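Long-range contacts in 4-alpha-glucanotransferase (Aquifex aeolicus, PDB 1TZ7), which is an amylomaltase of the 4-alpha-glucanotransferase family, built around a parallel eight-stranded beta/alpha barrel: residues F110-E118 with G477-E485; R217-P228 with N296-D306. All coordinates share one frame; numbering follows the deposited sequence.

Interaction 1. Residues F110-E118 with G477-E485; sequences FPLGEALYE and GNWRWRIKE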
loop_
_atom_site.group_PDB
_atom_site.type_symbol
_atom_site.label_atom_id
_atom_site.label_comp_id
_atom_site.label_asym_id
_atom_site.label_seq_id
_atom_site.Cartn_x
_atom_site.Cartn_y
_atom_site.Cartn_z
ATOM N N PHE A 110 -8.758 -14.903 18.736
ATOM C CA PHE A 110 -7.623 -14.357 19.481
ATOM C C PHE A 110 -8.013 -12.993 20.072
ATOM O O PHE A 110 -8.782 -12.252 19.464
ATOM C CB PHE A 110 -6.411 -14.187 18.557
ATOM C CG PHE A 110 -5.930 -15.474 17.935
ATOM C CD1 PHE A 110 -4.926 -16.220 18.538
ATOM C CD2 PHE A 110 -6.480 -15.935 16.743
ATOM C CE1 PHE A 110 -4.482 -17.406 17.964
ATOM C CE2 PHE A 110 -6.035 -17.122 16.167
ATOM C CZ PHE A 110 -5.040 -17.853 16.778
ATOM N N PRO A 111 -7.482 -12.666 21.256
ATOM C CA PRO A 111 -7.720 -11.350 21.873
ATOM C C PRO A 111 -7.152 -10.197 21.036
ATOM O O PRO A 111 -6.181 -10.393 20.290
ATOM C CB PRO A 111 -6.979 -11.454 23.219
ATOM C CG PRO A 111 -6.776 -12.914 23.438
ATOM C CD PRO A 111 -6.628 -13.520 22.094
ATOM N N LEU A 112 -7.753 -9.011 21.160
ATOM C CA LEU A 112 -7.331 -7.853 20.370
ATOM C C LEU A 112 -5.956 -7.376 20.830
ATOM O O LEU A 112 -5.795 -6.892 21.956
ATOM C CB LEU A 112 -8.345 -6.704 20.499
ATOM C CG LEU A 112 -9.804 -6.968 20.091
ATOM C CD1 LEU A 112 -10.565 -5.728 19.646
ATOM C CD2 LEU A 112 -10.040 -8.174 19.191
ATOM N N GLY A 113 -4.968 -7.523 19.957
ATOM C CA GLY A 113 -3.643 -6.987 20.198
ATOM C C GLY A 113 -2.945 -6.649 18.900
ATOM O O GLY A 113 -3.588 -6.267 17.921
ATOM N N GLU A 114 -1.627 -6.795 18.885
ATOM C CA GLU A 114 -0.843 -6.563 17.669
ATOM C C GLU A 114 -1.070 -7.685 16.655
ATOM O O GLU A 114 -1.453 -8.799 17.020
ATOM C CB GLU A 114 0.647 -6.461 18.005
ATOM C CG GLU A 114 0.996 -5.335 18.971
ATOM C CD GLU A 114 0.851 -3.957 18.349
ATOM O OE1 GLU A 114 1.879 -3.385 17.928
ATOM O OE2 GLU A 114 -0.292 -3.444 18.282
ATOM N N ALA A 115 -0.831 -7.379 15.380
ATOM C CA ALA A 115 -1.032 -8.346 14.300
ATOM C C ALA A 115 -0.123 -9.548 14.488
ATOM O O ALA A 115 1.098 -9.408 14.605
ATOM C CB ALA A 115 -0.774 -7.697 12.961
ATOM N N LEU A 116 -0.728 -10.729 14.519
ATOM C CA LEU A 116 -0.012 -11.957 14.800
ATOM C C LEU A 116 0.385 -12.641 13.478
ATOM O O LEU A 116 -0.143 -13.699 13.128
ATOM C CB LEU A 116 -0.900 -12.902 15.627
ATOM C CG LEU A 116 -0.953 -12.773 17.169
ATOM C CD1 LEU A 116 -0.141 -11.634 17.788
ATOM C CD2 LEU A 116 -2.357 -12.912 17.766
ATOM N N TYR A 117 1.320 -12.019 12.759
ATOM C CA TYR A 117 1.647 -12.438 11.391
ATOM C C TYR A 117 2.044 -13.914 11.330
ATOM O O TYR A 117 1.470 -14.685 10.566
ATOM C CB TYR A 117 2.763 -11.563 10.816
ATOM C CG TYR A 117 2.273 -10.225 10.313
ATOM C CD1 TYR A 117 2.579 -9.050 10.991
ATOM C CD2 TYR A 117 1.493 -10.139 9.169
ATOM C CE1 TYR A 117 2.129 -7.826 10.540
ATOM C CE2 TYR A 117 1.034 -8.918 8.703
ATOM C CZ TYR A 117 1.354 -7.764 9.391
ATOM O OH TYR A 117 0.899 -6.550 8.933
ATOM N N GLU A 118 3.026 -14.299 12.145
ATOM C CA GLU A 118 3.505 -15.679 12.175
ATOM C C GLU A 118 2.337 -16.655 12.257
ATOM O O GLU A 118 2.272 -17.636 11.489
ATOM C CB GLU A 118 4.446 -15.906 13.373
ATOM C CG GLU A 118 5.806 -15.224 13.248
ATOM C CD GLU A 118 5.807 -13.809 13.802
ATOM O OE1 GLU A 118 4.713 -13.297 14.131
ATOM O OE2 GLU A 118 6.904 -13.207 13.909
ATOM N N GLY A 477 9.648 -5.720 12.954
ATOM C CA GLY A 477 8.856 -5.114 14.021
ATOM C C GLY A 477 7.708 -4.263 13.500
ATOM O O GLY A 477 6.879 -3.780 14.273
ATOM N N ASN A 478 7.655 -4.088 12.186
ATOM C CA ASN A 478 6.754 -3.119 11.577
ATOM C C ASN A 478 5.437 -3.742 11.139
ATOM O O ASN A 478 5.304 -4.968 11.083
ATOM C CB ASN A 478 7.436 -2.461 10.384
ATOM C CG ASN A 478 8.757 -1.831 10.750
ATOM O OD1 ASN A 478 8.812 -0.902 11.550
ATOM N ND2 ASN A 478 9.839 -2.342 10.167
ATOM N N TRP A 479 4.463 -2.878 10.832
ATOM C CA TRP A 479 3.198 -3.282 10.207
ATOM C C TRP A 479 2.315 -4.070 11.157
ATOM O O TRP A 479 1.405 -4.786 10.723
ATOM C CB TRP A 479 3.457 -4.093 8.929
ATOM C CG TRP A 479 4.581 -3.558 8.110
ATOM C CD1 TRP A 479 5.810 -4.117 7.944
ATOM C CD2 TRP A 479 4.584 -2.352 7.348
ATOM N NE1 TRP A 479 6.582 -3.333 7.120
ATOM C CE2 TRP A 479 5.854 -2.241 6.742
ATOM C CE3 TRP A 479 3.640 -1.344 7.111
ATOM C CZ2 TRP A 479 6.203 -1.170 5.916
ATOM C CZ3 TRP A 479 3.988 -0.283 6.290
ATOM C CH2 TRP A 479 5.261 -0.205 5.703
ATOM N N ARG A 480 2.567 -3.929 12.452
ATOM C CA ARG A 480 1.923 -4.763 13.439
ATOM C C ARG A 480 0.780 -4.043 14.187
ATOM O O ARG A 480 -0.055 -4.694 14.800
ATOM C CB ARG A 480 2.962 -5.296 14.438
ATOM C CG ARG A 480 4.119 -6.099 13.757
ATOM C CD ARG A 480 4.875 -7.052 14.686
ATOM N NE ARG A 480 4.303 -8.342 14.684
ATOM C CZ ARG A 480 4.852 -9.500 14.293
ATOM N NH1 ARG A 480 4.117 -10.557 14.459
ATOM N NH2 ARG A 480 6.044 -9.618 13.686
ATOM N N TRP A 481 0.743 -2.709 14.133
ATOM C CA TRP A 481 -0.220 -1.964 14.956
ATOM C C TRP A 481 -1.647 -2.288 14.570
ATOM O O TRP A 481 -1.983 -2.339 13.392
ATOM C CB TRP A 481 -0.020 -0.455 14.856
ATOM C CG TRP A 481 -1.080 0.287 15.640
ATOM C CD1 TRP A 481 -1.148 0.425 17.000
ATOM C CD2 TRP A 481 -2.239 0.947 15.116
ATOM N NE1 TRP A 481 -2.268 1.146 17.349
ATOM C CE2 TRP A 481 -2.954 1.479 16.212
ATOM C CE3 TRP A 481 -2.745 1.156 13.823
ATOM C CZ2 TRP A 481 -4.139 2.201 16.056
ATOM C CZ3 TRP A 481 -3.920 1.871 13.676
ATOM C CH2 TRP A 481 -4.604 2.382 14.787
ATOM N N ARG A 482 -2.491 -2.490 15.577
ATOM C CA ARG A 482 -3.925 -2.660 15.367
ATOM C C ARG A 482 -4.715 -1.799 16.335
ATOM O O ARG A 482 -4.254 -1.499 17.443
ATOM C CB ARG A 482 -4.322 -4.129 15.559
ATOM C CG ARG A 482 -3.639 -5.094 14.610
ATOM C CD ARG A 482 -4.508 -6.277 14.205
ATOM N NE ARG A 482 -4.798 -7.161 15.331
ATOM C CZ ARG A 482 -5.923 -7.862 15.470
ATOM N NH1 ARG A 482 -6.089 -8.635 16.528
ATOM N NH2 ARG A 482 -6.885 -7.789 14.551
ATOM N N ILE A 483 -5.907 -1.407 15.916
ATOM C CA ILE A 483 -6.893 -0.829 16.816
ATOM C C ILE A 483 -7.222 -1.820 17.919
ATOM O O ILE A 483 -7.510 -2.987 17.643
ATOM C CB ILE A 483 -8.186 -0.465 16.026
ATOM C CG1 ILE A 483 -7.894 0.635 15.001
ATOM C CG2 ILE A 483 -9.288 -0.022 16.975
ATOM C CD1 ILE A 483 -8.932 0.715 13.871
ATOM N N LYS A 484 -7.175 -1.349 19.172
ATOM C CA LYS A 484 -7.500 -2.181 20.337
ATOM C C LYS A 484 -8.702 -1.618 21.125
ATOM O O LYS A 484 -9.186 -2.252 22.063
ATOM C CB LYS A 484 -6.287 -2.280 21.277
ATOM C CG LYS A 484 -5.064 -2.941 20.659
ATOM C CD LYS A 484 -3.821 -2.749 21.540
ATOM C CE LYS A 484 -2.539 -2.750 20.716
ATOM N NZ LYS A 484 -2.398 -1.515 19.888
ATOM N N GLU A 485 -9.167 -0.430 20.739
ATOM C CA GLU A 485 -10.199 0.284 21.500
ATOM C C GLU A 485 -11.439 0.519 20.636
ATOM O O GLU A 485 -11.405 0.322 19.426
ATOM C CB GLU A 485 -9.648 1.630 22.007
ATOM C CG GLU A 485 -9.404 2.664 20.899
ATOM C CD GLU A 485 -8.543 3.833 21.359
ATOM O OE1 GLU A 485 -9.110 4.893 21.708
ATOM O OE2 GLU A 485 -7.303 3.695 21.364
#

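Interaction 2. Residues R217-P228 with N296-D306; sequences RERGISIVGDLP and NLKLFDFLRLD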
loop_
_atom_site.group_PDB
_atom_site.type_symbol
_atom_site.label_atom_id
_atom_site.label_comp_id
_atom_site.label_asym_id
_atom_site.label_seq_id
_atom_site.Cartn_x
_atom_site.Cartn_y
_atom_site.Cartn_z
ATOM N N ARG A 217 -18.553 2.205 -1.944
ATOM C CA ARG A 217 -18.931 3.070 -3.074
ATOM C C ARG A 217 -20.387 3.563 -2.974
ATOM O O ARG A 217 -20.692 4.708 -3.330
ATOM C CB ARG A 217 -18.736 2.326 -4.396
ATOM C CG ARG A 217 -17.273 2.132 -4.793
ATOM C CD ARG A 217 -16.698 3.295 -5.590
ATOM N NE ARG A 217 -16.634 4.491 -4.778
ATOM C CZ ARG A 217 -17.027 5.706 -5.166
ATOM N NH1 ARG A 217 -16.926 6.721 -4.321
ATOM N NH2 ARG A 217 -17.509 5.917 -6.389
ATOM N N GLU A 218 -21.276 2.699 -2.493
ATOM C CA GLU A 218 -22.692 3.052 -2.352
ATOM C C GLU A 218 -22.895 4.101 -1.261
ATOM O O GLU A 218 -23.932 4.768 -1.215
ATOM C CB GLU A 218 -23.523 1.807 -2.036
ATOM C CG GLU A 218 -23.749 0.902 -3.232
ATOM C CD GLU A 218 -24.705 -0.242 -2.933
ATOM O OE1 GLU A 218 -24.777 -0.673 -1.758
ATOM O OE2 GLU A 218 -25.380 -0.709 -3.872
ATOM N N ARG A 219 -21.902 4.237 -0.382
ATOM C CA ARG A 219 -21.931 5.239 0.680
ATOM C C ARG A 219 -20.993 6.434 0.366
ATOM O O ARG A 219 -20.699 7.246 1.232
ATOM C CB ARG A 219 -21.555 4.589 2.023
ATOM C CG ARG A 219 -22.657 3.686 2.574
ATOM C CD ARG A 219 -22.188 2.627 3.556
ATOM N NE ARG A 219 -23.301 1.768 3.965
ATOM C CZ ARG A 219 -23.803 0.773 3.226
ATOM N NH1 ARG A 219 -24.823 0.058 3.684
ATOM N NH2 ARG A 219 -23.282 0.487 2.034
ATOM N N GLY A 220 -20.545 6.522 -0.883
ATOM C CA GLY A 220 -19.822 7.689 -1.365
ATOM C C GLY A 220 -18.368 7.725 -0.917
ATOM O O GLY A 220 -17.710 8.771 -0.980
ATOM N N ILE A 221 -17.865 6.582 -0.463
ATOM C CA ILE A 221 -16.493 6.483 0.005
ATOM C C ILE A 221 -15.598 5.990 -1.124
ATOM O O ILE A 221 -15.829 4.909 -1.687
ATOM C CB ILE A 221 -16.403 5.532 1.218
ATOM C CG1 ILE A 221 -17.183 6.114 2.406
ATOM C CG2 ILE A 221 -14.941 5.304 1.618
ATOM C CD1 ILE A 221 -17.546 5.093 3.449
ATOM N N SER A 222 -14.579 6.790 -1.460
ATOM C CA SER A 222 -13.575 6.398 -2.439
ATOM C C SER A 222 -12.366 5.818 -1.721
ATOM O O SER A 222 -11.948 6.327 -0.679
ATOM C CB SER A 222 -13.142 7.609 -3.283
ATOM O OG SER A 222 -14.207 8.114 -4.053
ATOM N N ILE A 223 -11.803 4.757 -2.278
ATOM C CA ILE A 223 -10.692 4.086 -1.657
ATOM C C ILE A 223 -9.393 4.463 -2.337
ATOM O O ILE A 223 -9.240 4.314 -3.555
ATOM C CB ILE A 223 -10.894 2.547 -1.675
ATOM C CG1 ILE A 223 -12.255 2.187 -1.065
ATOM C CG2 ILE A 223 -9.767 1.861 -0.896
ATOM C CD1 ILE A 223 -12.634 0.711 -1.197
ATOM N N VAL A 224 -8.456 4.964 -1.542
ATOM C CA VAL A 224 -7.125 5.259 -2.009
ATOM C C VAL A 224 -6.217 4.056 -1.758
ATOM O O VAL A 224 -5.938 3.706 -0.619
ATOM C CB VAL A 224 -6.545 6.502 -1.292
ATOM C CG1 VAL A 224 -5.166 6.841 -1.830
ATOM C CG2 VAL A 224 -7.493 7.693 -1.437
ATOM N N GLY A 225 -5.778 3.427 -2.832
ATOM C CA GLY A 225 -4.840 2.342 -2.750
ATOM C C GLY A 225 -3.438 2.803 -3.039
ATOM O O GLY A 225 -3.210 3.961 -3.362
ATOM N N ASP A 226 -2.497 1.886 -2.927
ATOM C CA ASP A 226 -1.093 2.230 -2.865
ATOM C C ASP A 226 -0.302 1.333 -3.809
ATOM O O ASP A 226 -0.343 0.107 -3.691
ATOM C CB ASP A 226 -0.583 2.064 -1.435
ATOM C CG ASP A 226 0.728 2.786 -1.193
ATOM O OD1 ASP A 226 0.983 3.180 -0.028
ATOM O OD2 ASP A 226 1.567 3.005 -2.098
ATOM N N LEU A 227 0.405 1.952 -4.749
ATOM C CA LEU A 227 1.198 1.218 -5.743
ATOM C C LEU A 227 2.675 1.409 -5.470
ATOM O O LEU A 227 3.216 2.485 -5.714
ATOM C CB LEU A 227 0.879 1.721 -7.155
ATOM C CG LEU A 227 -0.150 0.917 -7.937
ATOM C CD1 LEU A 227 -1.535 1.160 -7.379
ATOM C CD2 LEU A 227 -0.091 1.274 -9.420
ATOM N N PRO A 228 3.337 0.371 -4.967
ATOM C CA PRO A 228 4.786 0.407 -4.803
ATOM C C PRO A 228 5.482 0.643 -6.134
ATOM O O PRO A 228 5.018 0.150 -7.151
ATOM C CB PRO A 228 5.114 -0.993 -4.258
ATOM C CG PRO A 228 3.840 -1.493 -3.697
ATOM C CD PRO A 228 2.762 -0.908 -4.523
ATOM N N ASN A 296 -5.337 -2.348 -10.703
ATOM C CA ASN A 296 -5.524 -1.704 -9.412
ATOM C C ASN A 296 -6.815 -0.856 -9.356
ATOM O O ASN A 296 -7.377 -0.649 -8.283
ATOM C CB ASN A 296 -4.303 -0.848 -9.067
ATOM C CG ASN A 296 -3.155 -1.673 -8.458
ATOM O OD1 ASN A 296 -3.157 -1.971 -7.267
ATOM N ND2 ASN A 296 -2.176 -2.030 -9.283
ATOM N N LEU A 297 -7.283 -0.388 -10.516
ATOM C CA LEU A 297 -8.554 0.357 -10.586
ATOM C C LEU A 297 -9.781 -0.564 -10.421
ATOM O O LEU A 297 -10.890 -0.083 -10.217
ATOM C CB LEU A 297 -8.661 1.133 -11.910
ATOM C CG LEU A 297 -7.853 2.439 -12.005
ATOM C CD1 LEU A 297 -7.996 3.049 -13.403
ATOM C CD2 LEU A 297 -8.289 3.442 -10.938
ATOM N N LYS A 298 -9.574 -1.885 -10.517
ATOM C CA LYS A 298 -10.609 -2.860 -10.104
ATOM C C LYS A 298 -10.844 -2.782 -8.595
ATOM O O LYS A 298 -11.947 -3.063 -8.108
ATOM C CB LYS A 298 -10.193 -4.289 -10.470
ATOM C CG LYS A 298 -10.118 -4.570 -11.956
ATOM C CD LYS A 298 -9.654 -6.022 -12.214
ATOM C CE LYS A 298 -9.723 -6.392 -13.699
ATOM N NZ LYS A 298 -11.086 -6.828 -14.102
ATOM N N LEU A 299 -9.798 -2.407 -7.863
ATOM C CA LEU A 299 -9.826 -2.400 -6.409
ATOM C C LEU A 299 -10.074 -1.001 -5.855
ATOM O O LEU A 299 -10.836 -0.831 -4.905
ATOM C CB LEU A 299 -8.504 -2.939 -5.858
ATOM C CG LEU A 299 -8.017 -4.253 -6.476
ATOM C CD1 LEU A 299 -6.649 -4.631 -5.926
ATOM C CD2 LEU A 299 -9.029 -5.372 -6.223
ATOM N N PHE A 300 -9.418 -0.000 -6.451
ATOM C CA PHE A 300 -9.307 1.326 -5.844
ATOM C C PHE A 300 -9.828 2.414 -6.772
ATOM O O PHE A 300 -9.912 2.226 -7.982
ATOM C CB PHE A 300 -7.856 1.628 -5.488
ATOM C CG PHE A 300 -7.156 0.503 -4.792
ATOM C CD1 PHE A 300 -6.048 -0.101 -5.364
ATOM C CD2 PHE A 300 -7.602 0.049 -3.559
ATOM C CE1 PHE A 300 -5.399 -1.140 -4.718
ATOM C CE2 PHE A 300 -6.956 -0.988 -2.915
ATOM C CZ PHE A 300 -5.853 -1.582 -3.495
ATOM N N ASP A 301 -10.169 3.556 -6.187
ATOM C CA ASP A 301 -10.548 4.735 -6.952
ATOM C C ASP A 301 -9.336 5.603 -7.248
ATOM O O ASP A 301 -9.200 6.146 -8.349
ATOM C CB ASP A 301 -11.585 5.529 -6.185
ATOM C CG ASP A 301 -12.818 4.730 -5.904
ATOM O OD1 ASP A 301 -12.912 4.147 -4.800
ATOM O OD2 ASP A 301 -13.741 4.603 -6.736
ATOM N N PHE A 302 -8.454 5.733 -6.266
ATOM C CA PHE A 302 -7.217 6.472 -6.449
ATOM C C PHE A 302 -5.996 5.588 -6.212
ATOM O O PHE A 302 -6.015 4.677 -5.374
ATOM C CB PHE A 302 -7.183 7.685 -5.515
ATOM C CG PHE A 302 -8.242 8.726 -5.829
ATOM C CD1 PHE A 302 -8.017 9.697 -6.796
ATOM C CD2 PHE A 302 -9.455 8.724 -5.159
ATOM C CE1 PHE A 302 -8.989 10.655 -7.090
ATOM C CE2 PHE A 302 -10.431 9.678 -5.448
ATOM C CZ PHE A 302 -10.191 10.644 -6.417
ATOM N N LEU A 303 -4.937 5.863 -6.955
ATOM C CA LEU A 303 -3.704 5.120 -6.846
ATOM C C LEU A 303 -2.594 6.038 -6.397
ATOM O O LEU A 303 -2.156 6.909 -7.146
ATOM C CB LEU A 303 -3.343 4.494 -8.196
ATOM C CG LEU A 303 -4.459 3.714 -8.879
ATOM C CD1 LEU A 303 -3.987 3.184 -10.225
ATOM C CD2 LEU A 303 -4.944 2.581 -7.992
ATOM N N ARG A 304 -2.143 5.848 -5.165
ATOM C CA ARG A 304 -1.012 6.589 -4.642
ATOM C C ARG A 304 0.277 6.013 -5.195
ATOM O O ARG A 304 0.568 4.832 -5.008
ATOM C CB ARG A 304 -0.999 6.535 -3.113
ATOM C CG ARG A 304 -0.216 7.664 -2.466
ATOM C CD ARG A 304 0.097 7.437 -1.000
ATOM N NE ARG A 304 1.401 6.809 -0.813
ATOM C CZ ARG A 304 2.023 6.703 0.355
ATOM N NH1 ARG A 304 3.211 6.112 0.423
ATOM N NH2 ARG A 304 1.460 7.186 1.463
ATOM N N LEU A 305 1.046 6.849 -5.884
ATOM C CA LEU A 305 2.250 6.400 -6.555
ATOM C C LEU A 305 3.455 6.536 -5.638
ATOM O O LEU A 305 4.047 7.623 -5.501
ATOM C CB LEU A 305 2.462 7.182 -7.847
ATOM C CG LEU A 305 1.331 7.037 -8.886
ATOM C CD1 LEU A 305 1.574 7.948 -10.063
ATOM C CD2 LEU A 305 1.193 5.575 -9.355
ATOM N N ASP A 306 3.805 5.428 -5.002
ATOM C CA ASP A 306 4.957 5.353 -4.125
ATOM C C ASP A 306 6.247 5.773 -4.857
ATOM O O ASP A 306 6.496 5.357 -5.980
ATOM C CB ASP A 306 5.089 3.923 -3.593
ATOM C CG ASP A 306 6.331 3.715 -2.779
ATOM O OD1 ASP A 306 6.430 4.306 -1.680
ATOM O OD2 ASP A 306 7.269 2.963 -3.153
HETATM O O HOH W 1 -14.147 7.514 -6.894
HETATM O O HOH W 2 -1.297 -1.970 -5.157
HETATM O O HOH W 3 4.729 4.136 -7.866
#

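Interaction 1. Residues F110-E118 with G477-E485
Arg480 runs along Glu114 to Glu118, where a loop passes into helix 117-133, and almost every part of its side chain finds a neighbour there. Its CB lies 4.1 Å from Glu114 OE1, and its CG packs 4.2 Å from Tyr117 CE1. A bend at chi3 (91°) turns the guanidinium toward Ala115 O and the first residues of the helix. NE makes a weak bond to Ala115 O. NH1 does more, reaching Ala115 O at 3.2 Å and Glu118 OE1 at 2.8 Å; the carboxylate oxygen is met on its syn side and lies nearly in the guanidinium plane. NH2 lies alongside Glu118 OE2, carboxylate and guanidinium being nearly coplanar. Tyr117 sets the edge of its ring over the centre of one guanidinium face, the two planes 81° apart. A long side chain with several N-H groups suits this place, because it serves a carbonyl and a carboxylate together.

The backbones meet too. Ala115 N donates to Arg480 O over 2.9 Å, nearly straight at 174°, and the small alanine CB, packed against the same oxygen, probably helps the chains come this close. Beyond it, Tyr117 OH gives a short bond of 2.6 Å to Trp479 O.

On the other side of Ala115, Arg482 NE bonds to Gly113 O at 3.0 Å, approaching from above the carbonyl plane, while its NH2 is held by Ser35 O. Glu114 OE2 and Lys484 NZ form a weak salt bridge; the same NZ also donates to Arg482 O.

The loop 477-485 thus meets a loop and the first turn of helix 117-133, whose N-cap is Leu116. The segments follow barrel strands 60-62 and 452-456, and Ser35 follows strand 23-27, so the contact knits loops from three adjacent strands of a beta/alpha barrel.

Interaction 2. Residues R217-P228 with N296-D306
The Phe300 ring lies flat against Gly225, whose CA sits 3.6 Å from the ring centroid in a CH-pi contact; glycine suits the place because no side chain intervenes. Leu299 CB covers the opposite face, and Ile223 CG2 meets the ring edge. On the ring's side of the sheet, Leu227 CD1 packs 3.7 Å from Leu303 CD2 and touches the Asn296 amide, whose ND2 bonds to Arg292 O. The other side pairs Val224 CG2 with Phe302 CB.

Parallel strand bonds run between these layers: Gly225 N to Phe302 O, Arg304 N to Gly225 O, and Leu227 N to Arg304 O. At the ladder's start Asp301 OD1 accepts from Ile223 N at 2.8 Å, while Ile223 O takes both Asp301 N and Phe302 N. Arg217 lies by Asp301 OD2 through charge alone; Arg213 adds a salt bridge. With CG anti to the backbone N in both (chi1 -163° and -158°), Asp226 and Arg304 run side by side. Asp226 OD1, bonded to Tyr78 OH, sits over the guanidinium face in a long ion pair, no N-H pointing at it.

Strand 222-227 is flanked by strands 60-62 and 302-305, with helices 192-218 and 287-297 leading into the pair.

How the interactions relate
Interaction 2 is nested along the chain inside the long loop closed by interaction 1, whose segments stand 359 residues apart. The centres are 24 Å from each other and the nearest atoms about 8 Å, so the two do not touch. Interaction 2 belongs to the barrel wall, joining neighbouring parallel strands 222-227 and 302-305, its centre about 10 Å from that of the chain. Interaction 1 lies farther out, with its centre about 18 Å from it, and ties connections that follow strands 60-62 and 452-456. One contact therefore joins two neighbouring strands of the parallel sheet, whereas the other brings early and late parts of the chain together outside it.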